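Local coordinates for protein AA9 family lytic polysaccharide monooxygenase D (Myceliophthora thermophila, PDB 5UFV) that oxidises the glycosidic bonds of cellulose at C1, using a single active-site copper ion, a reducing agent and O2 or H2O2, at residues P15-G19 with F20-G24; A183-A187 with S188-A192; I208-H211 with S212-Q215. All blocks are in the same frame, centred on the assembly; numbering follows the deposited sequence.

How the interactions relate
The three contacts are local turns on the surface of one chain, well separated from each other. Interaction 1 (15-24) comes first, running from the end of strand 12-15, an outermost strand of the four-stranded antiparallel sheet. Interaction 2 (183-192) leads into strand 190-191, at an edge of the six-stranded mixed sheet, and interaction 3 (208-215) belongs to the long loop that follows. The first two centres are about 32 Å apart, as are the last two; the first and last are about 40 Å apart. Interaction 1 is across the chain's centre from the other two. All are turns at the margins of the AA9 beta-sandwich; the side chain of F20 in interaction 1 comes within about 11 Å of the copper.

Interaction 1: P15-G19 with F20-G24; sequences PGYSG and FAPTG
Between S18 and A21 the chain reverses in a type I beta turn, closed by A21 N, which donates to S18 O at 3.0 Å. One residue on, P22 has no N-H to add, and its ring lies against the same oxygen instead, P22 CD 3.3 Å from S18 O. The neighbouring CG of the same ring meets Y17. With CG anti to the backbone N (chi1 -175°), the tyrosine ring reaches past the turn and brings its phenol end to the proline, Y17 OH 3.3 Å from P22 CG; the two rings meet obliquely. S18 turns its hydroxyl inward across the turn. S18 OG lies 3.1 Å from A21 O and 2.8 Å from water 1, so the single hydroxyl proton has two possible takers and the link to A21 O is only a possible one.

This turn belongs to the loop between strand 12-15 and helix 45-48 of the AA9 fold, and it lies beside the copper face. F20 points away from the turn and sets its ring edge-to-face with Y35; about 10 Å separates its side chain from that of the copper ligand Y169. Water 2 ties the two arms of the turn together, accepting from S18 N at 2.9 Å and from T23 N at 3.2 Å. Outside, Q29 OE1 bonds to Y17 N, while T23 OG1 accepts the N-H of Q25.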
loop_
_atom_site.group_PDB
_atom_site.type_symbol
_atom_site.label_atom_id
_atom_site.label_comp_id
_atom_site.label_asym_id
_atom_site.label_seq_id
_atom_site.Cartn_x
_atom_site.Cartn_y
_atom_site.Cartn_z
ATOM N N PRO A 15 4.371 16.376 -4.469
ATOM C CA PRO A 15 3.835 16.534 -3.127
ATOM C C PRO A 15 2.516 15.801 -2.928
ATOM O O PRO A 15 1.719 15.635 -3.843
ATOM C CB PRO A 15 3.634 18.037 -2.976
ATOM C CG PRO A 15 3.759 18.622 -4.339
ATOM C CD PRO A 15 4.299 17.607 -5.275
ATOM N N GLY A 16 2.296 15.339 -1.722
ATOM C CA GLY A 16 1.031 14.740 -1.436
ATOM C C GLY A 16 -0.010 15.777 -1.028
ATOM O O GLY A 16 0.270 16.981 -0.879
ATOM N N TYR A 17 -1.224 15.261 -0.843
ATOM C CA TYR A 17 -2.305 16.006 -0.241
ATOM C C TYR A 17 -1.924 16.258 1.190
ATOM O O TYR A 17 -1.250 15.446 1.831
ATOM C CB TYR A 17 -3.554 15.147 -0.319
ATOM C CG TYR A 17 -4.843 15.767 0.139
ATOM C CD1 TYR A 17 -5.535 16.680 -0.664
ATOM C CD2 TYR A 17 -5.420 15.381 1.360
ATOM C CE1 TYR A 17 -6.745 17.221 -0.240
ATOM C CE2 TYR A 17 -6.629 15.904 1.791
ATOM C CZ TYR A 17 -7.294 16.810 0.993
ATOM O OH TYR A 17 -8.503 17.311 1.436
ATOM N N SER A 18 -2.336 17.405 1.692
ATOM C CA SER A 18 -2.059 17.761 3.054
ATOM C C SER A 18 -3.285 17.495 3.930
ATOM O O SER A 18 -4.085 18.400 4.195
ATOM C CB SER A 18 -1.643 19.217 3.110
ATOM O OG SER A 18 -1.373 19.598 4.462
ATOM N N GLY A 19 -3.399 16.249 4.389
ATOM C CA GLY A 19 -4.532 15.753 5.176
ATOM C C GLY A 19 -4.972 16.647 6.328
ATOM O O GLY A 19 -6.157 16.916 6.485
ATOM N N PHE A 20 -4.022 17.157 7.107
ATOM C CA PHE A 20 -4.366 17.938 8.303
ATOM C C PHE A 20 -4.705 19.397 8.025
ATOM O O PHE A 20 -5.197 20.082 8.898
ATOM C CB PHE A 20 -3.227 17.914 9.316
ATOM C CG PHE A 20 -2.982 16.583 9.926
ATOM C CD1 PHE A 20 -3.877 16.075 10.874
ATOM C CD2 PHE A 20 -1.824 15.862 9.606
ATOM C CE1 PHE A 20 -3.648 14.844 11.471
ATOM C CE2 PHE A 20 -1.580 14.626 10.173
ATOM C CZ PHE A 20 -2.499 14.114 11.107
ATOM N N ALA A 21 -4.398 19.872 6.825
ATOM C CA ALA A 21 -4.642 21.259 6.441
ATOM C C ALA A 21 -4.533 21.366 4.930
ATOM O O ALA A 21 -3.504 21.788 4.401
ATOM C CB ALA A 21 -3.626 22.167 7.112
ATOM N N PRO A 22 -5.581 20.950 4.222
ATOM C CA PRO A 22 -5.497 20.988 2.770
ATOM C C PRO A 22 -5.253 22.379 2.269
ATOM O O PRO A 22 -5.810 23.309 2.778
ATOM C CB PRO A 22 -6.852 20.468 2.321
ATOM C CG PRO A 22 -7.334 19.621 3.444
ATOM C CD PRO A 22 -6.781 20.238 4.698
ATOM N N THR A 23 -4.374 22.474 1.284
ATOM C CA THR A 23 -3.884 23.720 0.727
ATOM C C THR A 23 -4.737 24.184 -0.431
ATOM O O THR A 23 -4.600 25.317 -0.875
ATOM C CB THR A 23 -2.495 23.511 0.095
ATOM O OG1 THR A 23 -2.607 22.537 -0.934
ATOM C CG2 THR A 23 -1.517 22.983 1.080
ATOM N N GLY A 24 -5.552 23.293 -0.985
ATOM C CA GLY A 24 -6.280 23.605 -2.224
ATOM C C GLY A 24 -5.439 23.524 -3.491
ATOM O O GLY A 24 -5.901 23.856 -4.557
HETATM O O HOH W 1 -0.681 17.582 6.351
HETATM O O HOH W 2 -3.473 19.583 0.134
#

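Interaction 2: A183-A187 with S188-A192; sequences AEPAA and SYKAA
P185 and Y189 touch through their beta carbons, P185 CB lying 3.7 Å from Y189 CB. A neighbouring contact is made by the tyrosine ring: Y189 CD2 approaches A186 N at 3.8 Å, the nitrogen being at the ring edge and near its plane. CG of Y189 stands beside its own backbone N (chi1 -76°), which brings the ring edge alongside A186 N. K190 runs along the same piece of backbone: its chain, extended beyond CG, passes A186 O and ends with K190 NZ 3.5 Å from P185 O.

Two successive backbone bonds from residue i+3 to residue i wind the chain between these side chains. Y189 N donates to A186 O at 3.0 Å, and K190 N to A187 O at 3.2 Å. The turn delivers the chain into the short, weakly bonded strand 190-191 at the edge of the mixed sheet of the AA9 beta-sandwich, where A191 pairs with W101 through the backbone. Shortening K190 to an alanine is likely to strip the methylene chain from A186 O and take the ammonium group away from P185 O.

Further out, F225 packs on P185 and meets the Y189 ring edge-to-face, so the C-terminal tail covers this corner. On the incoming side, A183 is anchored by backbone bonds to G145 and A147, and E184 forms a long, weak ion pair with K86.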
loop_
_atom_site.group_PDB
_atom_site.type_symbol
_atom_site.label_atom_id
_atom_site.label_comp_id
_atom_site.label_asym_id
_atom_site.label_seq_id
_atom_site.Cartn_x
_atom_site.Cartn_y
_atom_site.Cartn_z
ATOM N N ALA A 183 1.196 -6.537 -20.994
ATOM C CA ALA A 183 0.946 -7.386 -19.856
ATOM C C ALA A 183 -0.188 -6.796 -19.000
ATOM O O ALA A 183 -0.223 -5.590 -18.703
ATOM C CB ALA A 183 2.216 -7.576 -19.037
ATOM N N GLU A 184 -1.138 -7.672 -18.683
ATOM C CA GLU A 184 -2.207 -7.402 -17.756
ATOM C C GLU A 184 -2.300 -8.593 -16.812
ATOM O O GLU A 184 -2.204 -9.740 -17.230
ATOM C CB GLU A 184 -3.526 -7.148 -18.492
ATOM C CG GLU A 184 -3.674 -5.691 -18.955
ATOM C CD GLU A 184 -5.111 -5.160 -18.924
ATOM O OE1 GLU A 184 -6.072 -5.967 -19.032
ATOM O OE2 GLU A 184 -5.279 -3.922 -18.797
ATOM N N PRO A 185 -2.421 -8.322 -15.511
ATOM C CA PRO A 185 -2.509 -9.454 -14.605
ATOM C C PRO A 185 -3.799 -10.240 -14.784
ATOM O O PRO A 185 -4.857 -9.662 -14.987
ATOM C CB PRO A 185 -2.434 -8.810 -13.210
ATOM C CG PRO A 185 -2.626 -7.346 -13.412
ATOM C CD PRO A 185 -2.209 -7.043 -14.806
ATOM N N ALA A 186 -3.686 -11.554 -14.701
ATOM C CA ALA A 186 -4.834 -12.444 -14.738
ATOM C C ALA A 186 -5.723 -12.216 -13.532
ATOM O O ALA A 186 -5.307 -11.600 -12.552
ATOM C CB ALA A 186 -4.375 -13.898 -14.784
ATOM N N ALA A 187 -6.947 -12.731 -13.605
ATOM C CA ALA A 187 -7.941 -12.555 -12.543
ATOM C C ALA A 187 -7.454 -13.089 -11.186
ATOM O O ALA A 187 -7.860 -12.578 -10.144
ATOM C CB ALA A 187 -9.270 -13.206 -12.945
ATOM N N SER A 188 -6.571 -14.087 -11.198
ATOM C CA SER A 188 -6.027 -14.667 -9.954
ATOM C C SER A 188 -5.031 -13.755 -9.227
ATOM O O SER A 188 -4.627 -14.043 -8.092
ATOM C CB SER A 188 -5.331 -15.993 -10.264
ATOM O OG SER A 188 -4.340 -15.775 -11.239
ATOM N N TYR A 189 -4.603 -12.690 -9.901
ATOM C CA TYR A 189 -3.684 -11.696 -9.321
ATOM C C TYR A 189 -4.455 -10.492 -8.774
ATOM O O TYR A 189 -3.900 -9.656 -8.057
ATOM C CB TYR A 189 -2.647 -11.216 -10.358
ATOM C CG TYR A 189 -1.519 -12.178 -10.655
ATOM C CD1 TYR A 189 -0.518 -12.403 -9.728
ATOM C CD2 TYR A 189 -1.433 -12.847 -11.878
ATOM C CE1 TYR A 189 0.531 -13.277 -9.981
ATOM C CE2 TYR A 189 -0.383 -13.726 -12.142
ATOM C CZ TYR A 189 0.597 -13.936 -11.181
ATOM O OH TYR A 189 1.649 -14.786 -11.411
ATOM N N LYS A 190 -5.732 -10.410 -9.111
ATOM C CA LYS A 190 -6.543 -9.244 -8.782
ATOM C C LYS A 190 -7.486 -9.516 -7.617
ATOM O O LYS A 190 -7.919 -10.660 -7.425
ATOM C CB LYS A 190 -7.376 -8.824 -9.992
ATOM C CG LYS A 190 -6.584 -8.202 -11.125
ATOM C CD LYS A 190 -7.396 -8.288 -12.406
ATOM C CE LYS A 190 -7.037 -7.190 -13.391
ATOM N NZ LYS A 190 -7.647 -7.513 -14.708
ATOM N N ALA A 191 -7.784 -8.448 -6.861
ATOM C CA ALA A 191 -8.746 -8.444 -5.744
ATOM C C ALA A 191 -9.514 -7.129 -5.669
ATOM O O ALA A 191 -9.110 -6.110 -6.228
ATOM C CB ALA A 191 -8.019 -8.638 -4.438
ATOM N N ALA A 192 -10.634 -7.174 -4.970
ATOM C CA ALA A 192 -11.342 -5.986 -4.567
ATOM C C ALA A 192 -10.767 -5.470 -3.260
ATOM O O ALA A 192 -10.184 -6.231 -2.480
ATOM C CB ALA A 192 -12.822 -6.311 -4.392
#

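Interaction 3: I208-H211 with S212-Q215; sequences INDH and SLPQ
D210 OD1 takes the N-H of S212 at 3.0 Å, with an N-H...O angle of 158°, the donor arriving from above the carboxylate plane. A side-chain oxygen bonded to the backbone N-H two residues on makes this an Asx turn. It depends on the first torsion of D210: a chi1 of -178° swings the carboxylate opposite its own N, so that it lies beside its own carbonyl carbon, within reach of S212 N.

The same residue also opens a type I beta turn to L213, whose N-H returns to D210 O in a weak bond of 3.4 Å. D210 therefore holds the reversal twice, once through its side chain and once through its carbonyl. Its second carboxylate oxygen does something different, resting against the branch of the leucine with D210 OD2 3.9 Å from L213 CG; the two side chains cross at about a right angle. L213 CB in turn packs on D210 O at 3.6 Å.

Q215 folds back at its second torsion (chi2 -67°) and brings its amide back toward L213 O. Q215 NE2 makes a weak, nearly straight bond of 3.5 Å to L213 O and passes 4.0 Å from H211 CA, while OE1 accepts the N-H of L118. H211 points away from the turn: its ring stacks on F117, and NE2 bonds to D119 OD1, a pairing likely to favour the protonated imidazole.

The bend lies in the long loop after strand 190-191, far from the chain's centre. The loop between strands 101-107 and 136-141 holds it through F117, L118 and D119, which also binds N209 ND2, and I208 and N209 rest on L160 and A163 between strands 149-159 and 167-177.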
loop_
_atom_site.group_PDB
_atom_site.type_symbol
_atom_site.label_atom_id
_atom_site.label_comp_id
_atom_site.label_asym_id
_atom_site.label_seq_id
_atom_site.Cartn_x
_atom_site.Cartn_y
_atom_site.Cartn_z
ATOM N N ILE A 208 -0.580 -11.876 18.211
ATOM C CA ILE A 208 0.800 -11.684 17.819
ATOM C C ILE A 208 1.770 -11.957 18.977
ATOM O O ILE A 208 2.907 -12.338 18.762
ATOM C CB ILE A 208 1.003 -10.260 17.208
ATOM C CG1 ILE A 208 2.273 -10.236 16.354
ATOM C CG2 ILE A 208 0.982 -9.168 18.299
ATOM C CD1 ILE A 208 2.459 -8.994 15.523
ATOM N N ASN A 209 1.299 -11.791 20.203
ATOM C CA ASN A 209 2.127 -12.000 21.371
ATOM C C ASN A 209 2.164 -13.464 21.782
ATOM O O ASN A 209 2.767 -13.786 22.782
ATOM C CB ASN A 209 1.628 -11.137 22.541
ATOM C CG ASN A 209 1.400 -9.688 22.138
ATOM O OD1 ASN A 209 0.296 -9.160 22.226
ATOM N ND2 ASN A 209 2.441 -9.051 21.674
ATOM N N ASP A 210 1.547 -14.351 21.016
ATOM C CA ASP A 210 1.568 -15.766 21.354
ATOM C C ASP A 210 2.717 -16.481 20.654
ATOM O O ASP A 210 2.631 -16.805 19.461
ATOM C CB ASP A 210 0.257 -16.419 20.958
ATOM C CG ASP A 210 0.189 -17.886 21.333
ATOM O OD1 ASP A 210 1.166 -18.470 21.863
ATOM O OD2 ASP A 210 -0.878 -18.456 21.080
ATOM N N HIS A 211 3.757 -16.773 21.431
ATOM C CA HIS A 211 5.002 -17.322 20.906
ATOM C C HIS A 211 4.907 -18.804 20.550
ATOM O O HIS A 211 5.851 -19.346 19.987
ATOM C CB HIS A 211 6.153 -17.072 21.896
ATOM C CG HIS A 211 6.560 -15.633 21.986
ATOM N ND1 HIS A 211 7.733 -15.228 22.588
ATOM C CD2 HIS A 211 5.960 -14.503 21.533
ATOM C CE1 HIS A 211 7.833 -13.910 22.515
ATOM N NE2 HIS A 211 6.771 -13.446 21.875
ATOM N N SER A 212 3.780 -19.449 20.858
ATOM C CA SER A 212 3.586 -20.874 20.532
ATOM C C SER A 212 3.137 -21.100 19.102
ATOM O O SER A 212 3.266 -22.195 18.564
ATOM C CB SER A 212 2.603 -21.517 21.497
ATOM O OG SER A 212 3.223 -21.628 22.761
ATOM N N LEU A 213 2.626 -20.047 18.487
ATOM C CA LEU A 213 2.278 -20.078 17.078
ATOM C C LEU A 213 3.527 -20.203 16.203
ATOM O O LEU A 213 4.649 -19.954 16.666
ATOM C CB LEU A 213 1.513 -18.797 16.694
ATOM C CG LEU A 213 0.151 -18.581 17.371
ATOM C CD1 LEU A 213 -0.553 -17.386 16.742
ATOM C CD2 LEU A 213 -0.733 -19.841 17.327
ATOM N N PRO A 214 3.332 -20.593 14.928
ATOM C CA PRO A 214 4.439 -20.508 13.991
ATOM C C PRO A 214 4.824 -19.054 13.810
ATOM O O PRO A 214 3.952 -18.193 13.655
ATOM C CB PRO A 214 3.868 -21.072 12.678
ATOM C CG PRO A 214 2.562 -21.695 13.020
ATOM C CD PRO A 214 2.088 -21.056 14.284
ATOM N N GLN A 215 6.126 -18.799 13.842
ATOM C CA GLN A 215 6.663 -17.467 13.659
ATOM C C GLN A 215 6.916 -17.218 12.191
ATOM O O GLN A 215 8.025 -16.948 11.782
ATOM C CB GLN A 215 7.935 -17.318 14.494
ATOM C CG GLN A 215 7.662 -17.481 15.987
ATOM C CD GLN A 215 6.815 -16.343 16.533
ATOM O OE1 GLN A 215 7.229 -15.187 16.502
ATOM N NE2 GLN A 215 5.620 -16.660 17.015
#